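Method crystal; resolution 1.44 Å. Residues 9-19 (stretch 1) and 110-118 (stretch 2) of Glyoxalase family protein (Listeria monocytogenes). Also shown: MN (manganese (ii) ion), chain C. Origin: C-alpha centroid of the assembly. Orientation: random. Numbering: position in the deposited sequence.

Stretch 1 (9-19) TLIVKDLNKTT
Stretch 2 (110-118) YDFDNHLFE

The contact is a small, mixed one, 413 Å² in all, in which a loop carrying Asp111 and Asp113 packs against a strand, the turn after it and the start of a helix through one direct hydrogen bond, two bridging waters and a modest apolar patch. Stretch 1 runs as a strand through Thr9–Val12, turns at Lys13 (phi/psi -71/-40) and Asp14, and enters a helix at Leu15; stretch 2 loops through Asp111–His115, with Asn114 at 59/28, before the strand Leu116–Glu118. The register is antiparallel in sense: CA of Leu10 lies 8.5 Å from CA of His115, and CA of Val12 5.9 Å from CA of Asp113.

Asp113 (chi1 m) points toward stretch 1 and accepts from the backbone: Lys13 N to Asp113 OD1 is 2.9 Å at 173°, nearly linear. Asp113 OD2 accepts hydrogen bonds from the O atoms of water 1 (2.6 Å) and water 2 (2.5 Å), both of which also bond Thr18 OG1. Asp111 (chi1 p) braces the loop, OD1 accepting from His115 ND1 at 2.7 Å and OD2 from Asp113 N at 2.9 Å.

The fixed imidazole sets its edge near Ile11 O, 3.1 Å from His115 CE1, while Leu10 (m, t) covers one face. Leu10 CD1 also meets Phe117 CZ at 3.7 Å. At the helix, Lys17 O approaches the Phe112 ring edge, 3.5 Å from Phe112 CE1.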

# COMPACT_ATOMS: atom_id res chain seq x y z
N THR A 9 -3.40 -3.63 -4.59
CA THR A 9 -3.56 -5.06 -4.87
C THR A 9 -2.54 -5.82 -4.02
O THR A 9 -1.33 -5.54 -4.08
CB THR A 9 -3.35 -5.30 -6.39
OG1 THR A 9 -4.52 -4.76 -7.05
CG2 THR A 9 -3.17 -6.77 -6.72
N LEU A 10 -3.06 -6.76 -3.23
CA LEU A 10 -2.19 -7.61 -2.42
C LEU A 10 -2.21 -9.03 -2.97
O LEU A 10 -3.33 -9.48 -3.27
CB LEU A 10 -2.61 -7.60 -0.93
CG LEU A 10 -2.42 -6.17 -0.36
CD1 LEU A 10 -2.73 -6.10 1.12
CD2 LEU A 10 -1.02 -5.59 -0.59
N ILE A 11 -1.05 -9.69 -3.02
CA ILE A 11 -1.00 -11.10 -3.49
C ILE A 11 -0.92 -12.02 -2.26
O ILE A 11 -0.24 -11.74 -1.27
CB ILE A 11 0.25 -11.39 -4.36
CG1 ILE A 11 0.40 -10.39 -5.52
CG2 ILE A 11 0.17 -12.83 -4.87
CD1 ILE A 11 -0.73 -10.55 -6.53
N VAL A 12 -1.79 -13.05 -2.30
CA VAL A 12 -1.94 -13.89 -1.13
C VAL A 12 -2.12 -15.36 -1.52
O VAL A 12 -2.60 -15.69 -2.60
CB VAL A 12 -3.14 -13.52 -0.26
CG1 VAL A 12 -3.02 -12.10 0.26
CG2 VAL A 12 -4.45 -13.76 -0.99
N LYS A 13 -1.71 -16.26 -0.63
CA LYS A 13 -1.79 -17.68 -0.91
C LYS A 13 -3.19 -18.27 -0.94
O LYS A 13 -3.53 -19.13 -1.78
CB LYS A 13 -0.93 -18.48 0.11
CG LYS A 13 -0.91 -19.96 -0.20
CD LYS A 13 0.52 -20.43 -0.28
CE LYS A 13 0.65 -21.81 -0.94
NZ LYS A 13 1.27 -21.62 -2.30
N ASP A 14 -3.96 -17.77 0.02
CA ASP A 14 -5.30 -18.35 0.21
C ASP A 14 -6.30 -17.22 0.36
O ASP A 14 -6.35 -16.56 1.39
CB ASP A 14 -5.18 -19.20 1.47
CG ASP A 14 -6.45 -19.89 1.91
OD1 ASP A 14 -7.55 -19.32 1.70
OD2 ASP A 14 -6.33 -21.09 2.24
N LEU A 15 -7.09 -17.00 -0.68
CA LEU A 15 -8.14 -16.00 -0.71
C LEU A 15 -9.19 -16.18 0.40
O LEU A 15 -9.75 -15.17 0.85
CB LEU A 15 -8.87 -16.15 -2.05
CG LEU A 15 -10.21 -15.46 -2.21
CD1 LEU A 15 -10.14 -13.97 -1.84
CD2 LEU A 15 -10.73 -15.56 -3.65
N ASN A 16 -9.42 -17.40 0.87
CA ASN A 16 -10.49 -17.55 1.87
C ASN A 16 -10.01 -17.12 3.24
O ASN A 16 -10.78 -16.50 4.00
CB ASN A 16 -10.96 -19.00 1.88
CG ASN A 16 -12.05 -19.27 0.83
OD1 ASN A 16 -12.40 -18.43 -0.00
ND2 ASN A 16 -12.55 -20.51 0.78
N LYS A 17 -8.75 -17.44 3.57
CA LYS A 17 -8.16 -16.98 4.82
C LYS A 17 -8.07 -15.46 4.82
O LYS A 17 -8.43 -14.78 5.78
CB LYS A 17 -6.73 -17.57 5.01
CG LYS A 17 -6.95 -19.06 5.30
CD LYS A 17 -5.59 -19.74 5.43
CE LYS A 17 -5.68 -21.05 6.21
NZ LYS A 17 -4.28 -21.53 6.51
N THR A 18 -7.62 -14.89 3.69
CA THR A 18 -7.50 -13.43 3.68
C THR A 18 -8.84 -12.74 3.75
O THR A 18 -8.94 -11.67 4.31
CB THR A 18 -6.65 -13.03 2.48
OG1 THR A 18 -5.42 -13.78 2.68
CG2 THR A 18 -6.40 -11.54 2.39
N THR A 19 -9.86 -13.30 3.12
CA THR A 19 -11.22 -12.73 3.23
C THR A 19 -11.62 -12.61 4.70
O THR A 19 -12.20 -11.64 5.16
CB THR A 19 -12.18 -13.68 2.49
OG1 THR A 19 -11.89 -13.50 1.08
CG2 THR A 19 -13.61 -13.22 2.70
N TYR A 110 0.34 -8.55 11.35
CA TYR A 110 0.52 -9.05 9.99
C TYR A 110 -0.73 -9.78 9.53
O TYR A 110 -1.54 -10.09 10.40
CB TYR A 110 1.65 -10.13 9.94
CG TYR A 110 2.96 -9.52 10.36
CD1 TYR A 110 3.22 -9.38 11.74
CD2 TYR A 110 3.87 -9.02 9.43
CE1 TYR A 110 4.41 -8.80 12.15
CE2 TYR A 110 5.06 -8.42 9.88
CZ TYR A 110 5.30 -8.31 11.21
OH TYR A 110 6.47 -7.75 11.66
N ASP A 111 -0.84 -10.03 8.22
CA ASP A 111 -1.96 -10.89 7.80
C ASP A 111 -1.46 -12.34 7.77
O ASP A 111 -0.59 -12.68 8.58
CB ASP A 111 -2.58 -10.50 6.46
CG ASP A 111 -1.58 -10.44 5.31
OD1 ASP A 111 -2.04 -10.16 4.16
OD2 ASP A 111 -0.40 -10.72 5.54
N PHE A 112 -1.97 -13.13 6.84
CA PHE A 112 -1.49 -14.52 6.76
C PHE A 112 -0.41 -14.64 5.69
O PHE A 112 0.00 -15.76 5.40
CB PHE A 112 -2.67 -15.42 6.39
CG PHE A 112 -3.77 -15.48 7.45
CD1 PHE A 112 -5.05 -14.98 7.27
CD2 PHE A 112 -3.49 -16.06 8.68
CE1 PHE A 112 -6.00 -15.05 8.27
CE2 PHE A 112 -4.45 -16.13 9.69
CZ PHE A 112 -5.73 -15.66 9.48
N ASP A 113 0.04 -13.52 5.12
CA ASP A 113 0.98 -13.60 3.98
C ASP A 113 2.11 -12.58 4.15
O ASP A 113 2.59 -12.02 3.13
CB ASP A 113 0.18 -13.27 2.69
CG ASP A 113 -0.83 -14.39 2.44
OD1 ASP A 113 -0.45 -15.44 1.87
OD2 ASP A 113 -2.01 -14.27 2.84
N ASN A 114 2.55 -12.37 5.40
CA ASN A 114 3.68 -11.46 5.60
C ASN A 114 3.50 -10.04 5.10
O ASN A 114 4.49 -9.33 4.94
CB ASN A 114 5.02 -12.00 5.08
CG ASN A 114 5.54 -13.15 5.93
OD1 ASN A 114 6.51 -13.80 5.52
ND2 ASN A 114 4.89 -13.46 7.03
N HIS A 115 2.28 -9.52 5.04
CA HIS A 115 2.05 -8.09 4.88
C HIS A 115 1.86 -7.44 6.27
O HIS A 115 0.95 -7.82 7.04
CB HIS A 115 0.72 -7.90 4.14
CG HIS A 115 0.65 -8.44 2.75
ND1 HIS A 115 -0.12 -9.52 2.35
CD2 HIS A 115 1.20 -7.95 1.60
CE1 HIS A 115 0.06 -9.72 1.04
NE2 HIS A 115 0.85 -8.76 0.56
N LEU A 116 2.57 -6.35 6.55
CA LEU A 116 2.37 -5.54 7.76
C LEU A 116 1.24 -4.52 7.59
O LEU A 116 1.13 -3.81 6.59
CB LEU A 116 3.69 -4.84 8.05
CG LEU A 116 3.70 -4.08 9.39
CD1 LEU A 116 3.45 -5.02 10.57
CD2 LEU A 116 5.07 -3.44 9.50
N PHE A 117 0.39 -4.50 8.62
CA PHE A 117 -0.72 -3.54 8.64
C PHE A 117 -0.66 -2.81 9.97
O PHE A 117 -0.05 -3.26 10.95
CB PHE A 117 -2.07 -4.29 8.66
CG PHE A 117 -2.47 -4.79 7.27
CD1 PHE A 117 -2.25 -6.11 6.89
CD2 PHE A 117 -3.05 -3.94 6.35
CE1 PHE A 117 -2.61 -6.59 5.62
CE2 PHE A 117 -3.43 -4.37 5.08
CZ PHE A 117 -3.23 -5.71 4.73
N GLU A 118 -1.28 -1.65 10.00
CA GLU A 118 -1.33 -0.83 11.19
C GLU A 118 -2.75 -0.26 11.31
O GLU A 118 -3.33 0.21 10.34
CB GLU A 118 -0.27 0.26 11.11
CG GLU A 118 -0.27 1.30 12.23
CD GLU A 118 0.71 2.44 12.07
OE1 GLU A 118 1.33 2.54 10.97
OE2 GLU A 118 0.85 3.24 13.03
MN MN C . 2.91 3.78 10.18
O HOH W 1 -3.61 -16.25 2.44
O HOH W 2 -3.46 -12.63 4.12
O HOH W 3 2.72 4.80 12.11